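Local coordinates for protein Poly(A) ribonuclease pop2 (Schizosaccharomyces pombe, PDB 2P51) that removes poly(A) tails from mRNA as the metal-dependent 3'-exoribonuclease subunit of the CCR4-NOT deadenylase complex, at residues Phe200-Leu214 and Tyr256-Tyr270. Sequence-based numbering, arbitrary orientation.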
ATOM      1  N   PHE A 200      -9.423   4.457  -7.165  1.00 12.65           N
ATOM      2  CA  PHE A 200      -9.092   3.037  -7.218  1.00 12.29           C
ATOM      3  C   PHE A 200     -10.377   2.258  -7.530  1.00 12.33           C
ATOM      4  O   PHE A 200     -10.931   1.590  -6.649  1.00 13.98           O
ATOM      5  CB  PHE A 200      -8.521   2.556  -5.874  1.00 12.78           C
ATOM      6  CG  PHE A 200      -7.317   3.422  -5.454  1.00 13.05           C
ATOM      7  CD1 PHE A 200      -6.054   3.150  -5.942  1.00 14.88           C
ATOM      8  CD2 PHE A 200      -7.468   4.479  -4.559  1.00 14.43           C
ATOM      9  CE1 PHE A 200      -4.945   3.891  -5.553  1.00 13.38           C
ATOM     10  CE2 PHE A 200      -6.364   5.245  -4.173  1.00 12.97           C
ATOM     11  CZ  PHE A 200      -5.081   4.946  -4.668  1.00 13.42           C
ATOM     12  N   PRO A 201     -10.907   2.366  -8.743  1.00 13.09           N
ATOM     13  CA  PRO A 201     -12.216   1.814  -9.022  1.00 13.27           C
ATOM     14  C   PRO A 201     -12.292   0.297  -8.973  1.00 13.20           C
ATOM     15  O   PRO A 201     -13.410  -0.227  -8.866  1.00 15.59           O
ATOM     16  CB  PRO A 201     -12.512   2.312 -10.443  1.00 14.32           C
ATOM     17  CG  PRO A 201     -11.144   2.585 -11.039  1.00 15.67           C
ATOM     18  CD  PRO A 201     -10.333   3.137  -9.888  1.00 15.53           C
ATOM     19  N   LYS A 202     -11.175  -0.405  -9.064  1.00 14.05           N
ATOM     20  CA  LYS A 202     -11.168  -1.870  -8.976  1.00 14.81           C
ATOM     21  C   LYS A 202     -10.086  -2.291  -8.000  1.00 14.10           C
ATOM     22  O   LYS A 202      -8.894  -2.211  -8.341  1.00 16.52           O
ATOM     23  CB  LYS A 202     -10.909  -2.450 -10.362  0.62 16.36           C
ATOM     24  CG  LYS A 202     -10.762  -3.969 -10.396  0.62 20.97           C
ATOM     25  CD  LYS A 202     -10.822  -4.531 -11.818  0.62 23.63           C
ATOM     26  CE  LYS A 202     -10.927  -6.034 -11.746  0.62 19.04           C
ATOM     27  NZ  LYS A 202      -9.756  -6.814 -12.179  0.62 31.21           N
ATOM     28  N   ASN A 203     -10.497  -2.696  -6.811  1.00 13.35           N
ATOM     29  CA  ASN A 203      -9.463  -3.059  -5.817  1.00 14.07           C
ATOM     30  C   ASN A 203      -9.965  -4.258  -5.018  1.00 12.97           C
ATOM     31  O   ASN A 203     -11.191  -4.505  -4.915  1.00 15.01           O
ATOM     32  CB  ASN A 203      -9.108  -1.831  -4.989  1.00 15.60           C
ATOM     33  CG  ASN A 203     -10.193  -1.305  -4.096  1.00 16.85           C
ATOM     34  OD1 ASN A 203     -10.518  -1.946  -3.083  1.00 18.43           O
ATOM     35  ND2 ASN A 203     -10.809  -0.159  -4.337  1.00 17.92           N
ATOM     36  N   TYR A 204      -8.999  -4.987  -4.482  1.00 12.94           N
ATOM     37  CA  TYR A 204      -9.274  -6.118  -3.577  1.00 13.05           C
ATOM     38  C   TYR A 204      -8.403  -5.981  -2.326  1.00 12.78           C
ATOM     39  O   TYR A 204      -7.218  -5.596  -2.487  1.00 16.50           O
ATOM     40  CB  TYR A 204      -8.990  -7.478  -4.224  1.00 13.70           C
ATOM     41  CG  TYR A 204      -9.859  -7.783  -5.427  1.00 14.03           C
ATOM     42  CD1 TYR A 204     -11.181  -8.192  -5.269  1.00 16.64           C
ATOM     43  CD2 TYR A 204      -9.346  -7.667  -6.699  1.00 17.85           C
ATOM     44  CE1 TYR A 204     -11.982  -8.473  -6.360  1.00 20.27           C
ATOM     45  CE2 TYR A 204     -10.140  -7.948  -7.788  1.00 23.26           C
ATOM     46  CZ  TYR A 204     -11.446  -8.347  -7.624  1.00 23.49           C
ATOM     47  OH  TYR A 204     -12.216  -8.619  -8.753  1.00 28.89           O
ATOM     48  N   ASP A 205      -8.996  -6.281  -1.189  1.00 12.69           N
ATOM     49  CA  ASP A 205      -8.259  -6.315   0.075  1.00 13.05           C
ATOM     50  C   ASP A 205      -8.130  -7.783   0.465  1.00 11.70           C
ATOM     51  O   ASP A 205      -9.143  -8.397   0.832  1.00 13.26           O
ATOM     52  CB  ASP A 205      -8.971  -5.479   1.138  1.00 13.56           C
ATOM     53  CG  ASP A 205      -8.215  -5.431   2.452  1.00 13.67           C
ATOM     54  OD1 ASP A 205      -7.401  -6.369   2.743  1.00 13.56           O
ATOM     55  OD2 ASP A 205      -8.412  -4.482   3.242  1.00 15.64           O
ATOM     56  N   ILE A 206      -6.926  -8.326   0.399  1.00 11.84           N
ATOM     57  CA  ILE A 206      -6.721  -9.761   0.688  1.00 13.05           C
ATOM     58  C   ILE A 206      -7.136 -10.092   2.125  1.00 11.83           C
ATOM     59  O   ILE A 206      -7.532 -11.230   2.363  1.00 15.84           O
ATOM     60  CB  ILE A 206      -5.248 -10.141   0.448  1.00 14.15           C
ATOM     61  CG1 ILE A 206      -4.868 -10.036  -1.031  1.00 15.26           C
ATOM     62  CG2 ILE A 206      -4.882 -11.523   1.002  1.00 17.59           C
ATOM     63  CD1 ILE A 206      -3.355 -10.183  -1.247  1.00 18.78           C
ATOM     64  N   LYS A 207      -7.010  -9.135   3.058  1.00 13.03           N
ATOM     65  CA  LYS A 207      -7.455  -9.419   4.426  1.00 13.19           C
ATOM     66  C   LYS A 207      -8.968  -9.585   4.495  1.00 13.69           C
ATOM     67  O   LYS A 207      -9.508 -10.446   5.219  1.00 14.79           O
ATOM     68  CB  LYS A 207      -7.074  -8.289   5.393  1.00 15.29           C
ATOM     69  CG  LYS A 207      -7.475  -8.571   6.855  1.00 17.94           C
ATOM     70  CD  LYS A 207      -6.552  -9.507   7.583  1.00 19.89           C
ATOM     71  CE  LYS A 207      -7.095  -9.757   9.008  1.00 16.36           C
ATOM     72  NZ  LYS A 207      -6.350 -10.913   9.593  1.00 16.75           N
ATOM     73  N   TYR A 208      -9.671  -8.729   3.751  1.00 12.67           N
ATOM     74  CA  TYR A 208     -11.106  -8.909   3.680  1.00 13.53           C
ATOM     75  C   TYR A 208     -11.430 -10.288   3.090  1.00 13.53           C
ATOM     76  O   TYR A 208     -12.275 -11.033   3.566  1.00 15.31           O
ATOM     77  CB  TYR A 208     -11.748  -7.802   2.810  1.00 15.21           C
ATOM     78  CG  TYR A 208     -13.227  -8.060   2.559  1.00 15.36           C
ATOM     79  CD1 TYR A 208     -14.158  -7.697   3.542  1.00 17.94           C
ATOM     80  CD2 TYR A 208     -13.714  -8.652   1.374  1.00 16.46           C
ATOM     81  CE1 TYR A 208     -15.503  -7.930   3.320  1.00 17.87           C
ATOM     82  CE2 TYR A 208     -15.063  -8.885   1.169  1.00 18.39           C
ATOM     83  CZ  TYR A 208     -15.953  -8.514   2.159  1.00 19.12           C
ATOM     84  OH  TYR A 208     -17.298  -8.721   1.998  1.00 26.21           O
ATOM     85  N   ILE A 209     -10.764 -10.638   1.982  1.00 13.26           N
ATOM     86  CA  ILE A 209     -11.037 -11.923   1.334  1.00 13.82           C
ATOM     87  C   ILE A 209     -10.711 -13.079   2.281  1.00 13.18           C
ATOM     88  O   ILE A 209     -11.564 -13.976   2.474  1.00 15.01           O
ATOM     89  CB  ILE A 209     -10.248 -12.044   0.015  1.00 14.20           C
ATOM     90  CG1 ILE A 209     -10.594 -10.964  -0.992  1.00 13.39           C
ATOM     91  CG2 ILE A 209     -10.480 -13.457  -0.550  1.00 15.10           C
ATOM     92  CD1 ILE A 209      -9.742 -10.942  -2.256  1.00 15.85           C
ATOM     93  N   MET A 210      -9.512 -13.060   2.887  1.00 14.00           N
ATOM     94  CA  MET A 210      -9.094 -14.215   3.678  1.00 13.88           C
ATOM     95  C   MET A 210      -9.874 -14.266   4.981  1.00 14.05           C
ATOM     96  O   MET A 210     -10.378 -15.358   5.305  1.00 16.41           O
ATOM     97  CB  MET A 210      -7.585 -14.239   3.963  1.00 14.56           C
ATOM     98  CG  MET A 210      -6.792 -14.441   2.666  1.00 15.78           C
ATOM     99  SD  MET A 210      -7.024 -16.147   2.091  1.00 20.45           S
ATOM    100  CE  MET A 210      -5.832 -16.976   3.161  1.00 24.73           C
ATOM    101  N   LYS A 211      -9.965 -13.193   5.736  1.00 14.63           N
ATOM    102  CA  LYS A 211     -10.631 -13.302   7.044  1.00 16.14           C
ATOM    103  C   LYS A 211     -12.134 -13.164   6.909  1.00 15.78           C
ATOM    104  O   LYS A 211     -12.846 -14.049   7.385  1.00 18.34           O
ATOM    105  CB  LYS A 211     -10.124 -12.246   8.022  1.00 17.81           C
ATOM    106  CG  LYS A 211     -10.845 -12.418   9.388  1.00 23.29           C
ATOM    107  CD  LYS A 211     -10.358 -11.561  10.474  1.00 29.74           C
ATOM    108  CE  LYS A 211     -11.109 -11.791  11.789  1.00 31.40           C
ATOM    109  NZ  LYS A 211     -11.242 -13.221  12.143  1.00 28.63           N
ATOM    110  N   SER A 212     -12.639 -12.097   6.310  1.00 16.01           N
ATOM    111  CA  SER A 212     -14.088 -11.862   6.340  1.00 18.08           C
ATOM    112  C   SER A 212     -14.884 -12.870   5.514  1.00 17.94           C
ATOM    113  O   SER A 212     -16.000 -13.241   5.906  1.00 23.68           O
ATOM    114  CB  SER A 212     -14.408 -10.429   5.879  1.00 17.30           C
ATOM    115  OG  SER A 212     -13.765  -9.510   6.765  1.00 19.52           O
ATOM    116  N   VAL A 213     -14.315 -13.320   4.371  1.00 15.73           N
ATOM    117  CA  VAL A 213     -15.036 -14.285   3.583  1.00 16.98           C
ATOM    118  C   VAL A 213     -14.567 -15.692   3.841  1.00 16.55           C
ATOM    119  O   VAL A 213     -15.380 -16.610   4.068  1.00 22.18           O
ATOM    120  CB  VAL A 213     -14.884 -13.937   2.101  1.00 16.70           C
ATOM    121  CG1 VAL A 213     -15.675 -14.989   1.288  1.00 22.93           C
ATOM    122  CG2 VAL A 213     -15.358 -12.524   1.844  1.00 20.43           C
ATOM    123  N   LEU A 214     -13.259 -15.935   3.820  1.00 15.17           N
ATOM    124  CA  LEU A 214     -12.769 -17.324   3.902  1.00 15.97           C
ATOM    125  C   LEU A 214     -12.467 -17.778   5.336  1.00 17.41           C
ATOM    126  O   LEU A 214     -12.061 -18.934   5.524  1.00 17.21           O
ATOM    127  CB  LEU A 214     -11.530 -17.481   3.015  1.00 15.29           C
ATOM    128  CG  LEU A 214     -11.740 -17.073   1.539  1.00 15.66           C
ATOM    129  CD1 LEU A 214     -10.471 -17.278   0.739  1.00 17.52           C
ATOM    130  CD2 LEU A 214     -12.884 -17.875   0.900  1.00 18.87           C
ATOM    131  N   TYR A 256      -8.606 -20.834  -4.275  1.00 14.75           N
ATOM    132  CA  TYR A 256      -9.952 -20.782  -3.689  1.00 15.07           C
ATOM    133  C   TYR A 256     -10.973 -20.213  -4.646  1.00 14.88           C
ATOM    134  O   TYR A 256     -12.172 -20.277  -4.318  1.00 16.05           O
ATOM    135  CB  TYR A 256      -9.954 -20.009  -2.332  1.00 15.93           C
ATOM    136  CG  TYR A 256      -8.790 -20.535  -1.498  1.00 15.61           C
ATOM    137  CD1 TYR A 256      -8.674 -21.894  -1.220  1.00 15.30           C
ATOM    138  CD2 TYR A 256      -7.833 -19.666  -1.018  1.00 16.51           C
ATOM    139  CE1 TYR A 256      -7.653 -22.449  -0.472  1.00 15.82           C
ATOM    140  CE2 TYR A 256      -6.785 -20.199  -0.281  1.00 17.86           C
ATOM    141  CZ  TYR A 256      -6.684 -21.555   0.002  1.00 18.38           C
ATOM    142  OH  TYR A 256      -5.592 -21.999   0.721  1.00 19.43           O
ATOM    143  N   PHE A 257     -10.523 -19.699  -5.802  1.00 14.52           N
ATOM    144  CA  PHE A 257     -11.454 -19.115  -6.749  1.00 14.40           C
ATOM    145  C   PHE A 257     -11.274 -19.694  -8.143  1.00 15.94           C
ATOM    146  O   PHE A 257     -11.832 -19.154  -9.090  1.00 15.87           O
ATOM    147  CB  PHE A 257     -11.336 -17.594  -6.789  1.00 15.24           C
ATOM    148  CG  PHE A 257     -11.667 -16.976  -5.429  1.00 15.19           C
ATOM    149  CD1 PHE A 257     -12.984 -16.613  -5.175  1.00 15.67           C
ATOM    150  CD2 PHE A 257     -10.690 -16.790  -4.461  1.00 15.50           C
ATOM    151  CE1 PHE A 257     -13.329 -16.041  -3.949  1.00 15.59           C
ATOM    152  CE2 PHE A 257     -10.997 -16.217  -3.257  1.00 15.97           C
ATOM    153  CZ  PHE A 257     -12.310 -15.860  -3.023  1.00 16.08           C
ATOM    154  N   ASP A 258     -10.523 -20.780  -8.255  1.00 14.23           N
ATOM    155  CA  ASP A 258     -10.318 -21.469  -9.543  1.00 14.51           C
ATOM    156  C   ASP A 258      -9.945 -20.480 -10.667  1.00 14.49           C
ATOM    157  O   ASP A 258     -10.356 -20.582 -11.819  1.00 18.22           O
ATOM    158  CB  ASP A 258     -11.539 -22.289  -9.908  1.00 15.36           C
ATOM    159  CG  ASP A 258     -11.251 -23.334 -10.972  1.00 15.88           C
ATOM    160  OD1 ASP A 258     -10.100 -23.829 -11.091  1.00 18.49           O
ATOM    161  OD2 ASP A 258     -12.188 -23.708 -11.729  1.00 15.36           O
ATOM    162  N   GLY A 259      -9.118 -19.491 -10.297  1.00 15.94           N
ATOM    163  CA  GLY A 259      -8.611 -18.593 -11.323  1.00 19.16           C
ATOM    164  C   GLY A 259      -9.385 -17.313 -11.536  1.00 18.31           C
ATOM    165  O   GLY A 259      -8.856 -16.469 -12.282  1.00 25.08           O
ATOM    166  N   SER A 260     -10.566 -17.124 -10.967  1.00 19.00           N
ATOM    167  CA  SER A 260     -11.456 -15.999 -11.272  1.00 22.10           C
ATOM    168  C   SER A 260     -11.960 -15.397  -9.981  1.00 20.73           C
ATOM    169  O   SER A 260     -12.803 -16.072  -9.344  1.00 19.20           O
ATOM    170  CB  SER A 260     -12.583 -16.553 -12.144  0.56 25.17           C
ATOM    171  OG  SER A 260     -13.459 -15.630 -12.750  0.56 24.84           O
ATOM    172  N   ILE A 261     -11.515 -14.234  -9.523  1.00 23.05           N
ATOM    173  CA  ILE A 261     -11.970 -13.768  -8.199  1.00 21.80           C
ATOM    174  C   ILE A 261     -13.460 -13.455  -8.194  1.00 21.24           C
ATOM    175  O   ILE A 261     -14.024 -12.917  -9.147  1.00 23.38           O
ATOM    176  CB  ILE A 261     -11.213 -12.508  -7.739  1.00 27.44           C
ATOM    177  CG1 ILE A 261      -9.736 -12.730  -7.402  1.00 32.52           C
ATOM    178  CG2 ILE A 261     -11.842 -11.856  -6.507  1.00 35.52           C
ATOM    179  CD1 ILE A 261      -9.527 -13.307  -6.013  1.00 28.30           C
ATOM    180  N   ASP A 262     -14.180 -13.759  -7.141  1.00 20.08           N
ATOM    181  CA  ASP A 262     -15.602 -13.499  -6.979  1.00 19.62           C
ATOM    182  C   ASP A 262     -15.849 -12.009  -6.894  1.00 20.16           C
ATOM    183  O   ASP A 262     -15.217 -11.287  -6.094  1.00 19.22           O
ATOM    184  CB  ASP A 262     -16.048 -14.227  -5.708  1.00 20.23           C
ATOM    185  CG  ASP A 262     -17.537 -14.261  -5.457  1.00 21.11           C
ATOM    186  OD1 ASP A 262     -18.073 -13.170  -5.197  1.00 24.55           O
ATOM    187  OD2 ASP A 262     -18.204 -15.336  -5.539  1.00 23.33           O
ATOM    188  N   SER A 263     -16.760 -11.485  -7.652  1.00 23.83           N
ATOM    189  CA  SER A 263     -16.984 -10.038  -7.823  1.00 25.49           C
ATOM    190  C   SER A 263     -17.525  -9.464  -6.540  1.00 24.90           C
ATOM    191  O   SER A 263     -17.399  -8.230  -6.345  1.00 27.26           O
ATOM    192  CB  SER A 263     -17.938  -9.806  -9.000  1.00 25.68           C
ATOM    193  OG  SER A 263     -19.279 -10.173  -8.613  1.00 29.67           O
ATOM    194  N   ARG A 264     -18.050 -10.255  -5.612  1.00 25.69           N
ATOM    195  CA  ARG A 264     -18.538  -9.712  -4.331  1.00 25.51           C
ATOM    196  C   ARG A 264     -17.420  -9.203  -3.447  1.00 23.78           C
ATOM    197  O   ARG A 264     -17.557  -8.575  -2.399  1.00 27.93           O
ATOM    198  CB  ARG A 264     -19.364 -10.761  -3.560  1.00 28.55           C
ATOM    199  CG  ARG A 264     -20.647 -11.095  -4.334  1.00 26.99           C
ATOM    200  CD  ARG A 264     -21.433 -12.238  -3.727  1.00 28.30           C
ATOM    201  NE  ARG A 264     -20.739 -13.493  -4.020  1.00 25.38           N
ATOM    202  CZ  ARG A 264     -21.245 -14.685  -3.714  1.00 24.07           C
ATOM    203  NH1 ARG A 264     -22.433 -14.749  -3.120  1.00 30.36           N
ATOM    204  NH2 ARG A 264     -20.555 -15.767  -4.011  1.00 28.92           N
ATOM    205  N   MET A 265     -16.189  -9.466  -3.876  1.00 19.83           N
ATOM    206  CA  MET A 265     -15.163  -8.895  -3.009  1.00 22.61           C
ATOM    207  C   MET A 265     -14.565  -7.596  -3.456  1.00 18.14           C
ATOM    208  O   MET A 265     -13.713  -7.072  -2.749  1.00 18.62           O
ATOM    209  CB  MET A 265     -14.140 -10.022  -2.930  1.00 26.36           C
ATOM    210  CG  MET A 265     -14.971 -11.065  -2.014  1.00 30.91           C
ATOM    211  SD  MET A 265     -13.938 -12.402  -2.106  1.00 33.85           S
ATOM    212  CE  MET A 265     -13.735 -13.638  -0.964  1.00117.07           C
ATOM    213  N   LEU A 266     -15.043  -7.165  -4.608  1.00 18.25           N
ATOM    214  CA  LEU A 266     -14.555  -5.892  -5.103  1.00 19.14           C
ATOM    215  C   LEU A 266     -14.833  -4.708  -4.153  1.00 18.20           C
ATOM    216  O   LEU A 266     -15.935  -4.469  -3.670  1.00 19.60           O
ATOM    217  CB  LEU A 266     -15.251  -5.602  -6.443  1.00 21.92           C
ATOM    218  CG  LEU A 266     -14.573  -4.734  -7.483  1.00 31.84           C
ATOM    219  CD1 LEU A 266     -13.190  -5.216  -7.922  1.00 32.62           C
ATOM    220  CD2 LEU A 266     -15.477  -4.628  -8.721  1.00 47.18           C
ATOM    221  N   ASN A 267     -13.775  -3.925  -3.944  1.00 16.04           N
ATOM    222  CA  ASN A 267     -13.798  -2.667  -3.197  1.00 16.84           C
ATOM    223  C   ASN A 267     -14.298  -2.864  -1.776  1.00 14.77           C
ATOM    224  O   ASN A 267     -14.953  -1.954  -1.237  1.00 22.37           O
ATOM    225  CB  ASN A 267     -14.616  -1.601  -3.948  1.00 16.07           C
ATOM    226  CG  ASN A 267     -14.058  -1.387  -5.348  1.00 16.89           C
ATOM    227  OD1 ASN A 267     -13.023  -1.905  -5.764  1.00 20.66           O
ATOM    228  ND2 ASN A 267     -14.773  -0.621  -6.128  1.00 21.49           N
ATOM    229  N   GLN A 268     -14.010  -3.981  -1.142  1.00 15.32           N
ATOM    230  CA  GLN A 268     -14.398  -4.113   0.263  1.00 15.94           C
ATOM    231  C   GLN A 268     -13.132  -4.008   1.118  1.00 16.38           C
ATOM    232  O   GLN A 268     -12.227  -4.833   0.961  1.00 19.40           O
ATOM    233  CB  GLN A 268     -15.090  -5.445   0.569  1.00 18.67           C
ATOM    234  CG  GLN A 268     -16.310  -5.758  -0.319  1.00 22.29           C
ATOM    235  CD  GLN A 268     -17.356  -4.690  -0.128  1.00 27.02           C
ATOM    236  OE1 GLN A 268     -17.713  -4.425   1.010  1.00 35.79           O
ATOM    237  NE2 GLN A 268     -17.843  -4.054  -1.215  1.00 35.55           N
ATOM    238  N   LEU A 269     -13.060  -3.031   2.016  1.00 17.31           N
ATOM    239  CA  LEU A 269     -11.847  -2.888   2.816  1.00 15.25           C
ATOM    240  C   LEU A 269     -12.007  -3.594   4.143  1.00 15.07           C
ATOM    241  O   LEU A 269     -13.072  -3.460   4.773  1.00 19.50           O
ATOM    242  CB  LEU A 269     -11.549  -1.404   3.055  1.00 18.41           C
ATOM    243  CG  LEU A 269     -11.367  -0.508   1.833  1.00 24.48           C
ATOM    244  CD1 LEU A 269     -10.822   0.828   2.307  1.00 33.39           C
ATOM    245  CD2 LEU A 269     -10.439  -1.180   0.854  1.00 26.55           C
ATOM    246  N   TYR A 270     -11.011  -4.345   4.607  1.00 15.98           N
ATOM    247  CA  TYR A 270     -11.153  -5.015   5.895  1.00 13.87           C
ATOM    248  C   TYR A 270     -11.380  -4.043   7.032  1.00 15.68           C
ATOM    249  O   TYR A 270     -10.704  -3.052   7.188  1.00 17.45           O
ATOM    250  CB  TYR A 270      -9.883  -5.832   6.181  1.00 15.03           C
ATOM    251  CG  TYR A 270     -10.028  -6.581   7.496  1.00 16.84           C
ATOM    252  CD1 TYR A 270     -10.905  -7.658   7.559  1.00 16.50           C
ATOM    253  CD2 TYR A 270      -9.296  -6.199   8.616  1.00 17.13           C
ATOM    254  CE1 TYR A 270     -11.026  -8.340   8.760  1.00 18.91           C
ATOM    255  CE2 TYR A 270      -9.412  -6.873   9.804  1.00 17.89           C
ATOM    256  CZ  TYR A 270     -10.292  -7.933   9.874  1.00 19.15           C
ATOM    257  OH  TYR A 270     -10.427  -8.634  11.048  1.00 23.08           O
TER
HETATM  258  O   HOH W   1     -11.722  -6.809  -0.919  1.00 18.93           O
HETATM  259  O   HOH W   2     -18.507  -9.197  -0.250  0.66 39.10           O
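N203 and N267 join the two segments with one backbone bond and one to the N267 side-chain amide. N203 N gives its hydrogen to N267 OD1 at 2.8 Å, nearly in line with that C=O. N267 N returns one to N203 O, almost straight at 171°. The other end of the same amide, N267 ND2, reaches P201 O from above its carbonyl plane. Residues 265-268, a type II turn, thus dock on strand 203-205, the last strand of the DEDD nuclease sheet. Beyond it, D205 caps helix 206-213 through OD1, and its OD2 accepts from Y270 N at 2.9 Å. H168 N and S169 OG also bind this carboxylate.

The tight part is largely apolar. The methyl end of M265 packs between I209 and V213. The Y204 ring meets I261 CG2 and L266 CD1. Q268 CB sits over the centre of the Y208 ring, 3.4 Å from its centroid, while M265 CG comes in at the ring edge. The Y270 ring lies along the helix, beside K207, K211 and S212. Its chi1 of -178° carries it over K207 CG, which covers one face at 3.5 Å from the centroid. S212 OG lies at the ring edge. K211 CD rests against Y270 OH, and K211 NZ bonds to S217. With an alanine in place of Y270, the aliphatic part of K207 would probably be left without its ring and H168 without its edge-to-face partner.

The solvent side is looser. At the far end, L214 CD1 touches the exposed Y256 at CD2, 4.0 Å away, and F257 at CE2.

D205 lies about 9 Å from a bound magnesium ion, measured from its side chain, and is not a metal ligand. Its bonds tie Y270 and the segment around it to the loop before helix 170-181, which carries metal ligand D172, so the chemistry here is consistent with second-shell bracing of the active site.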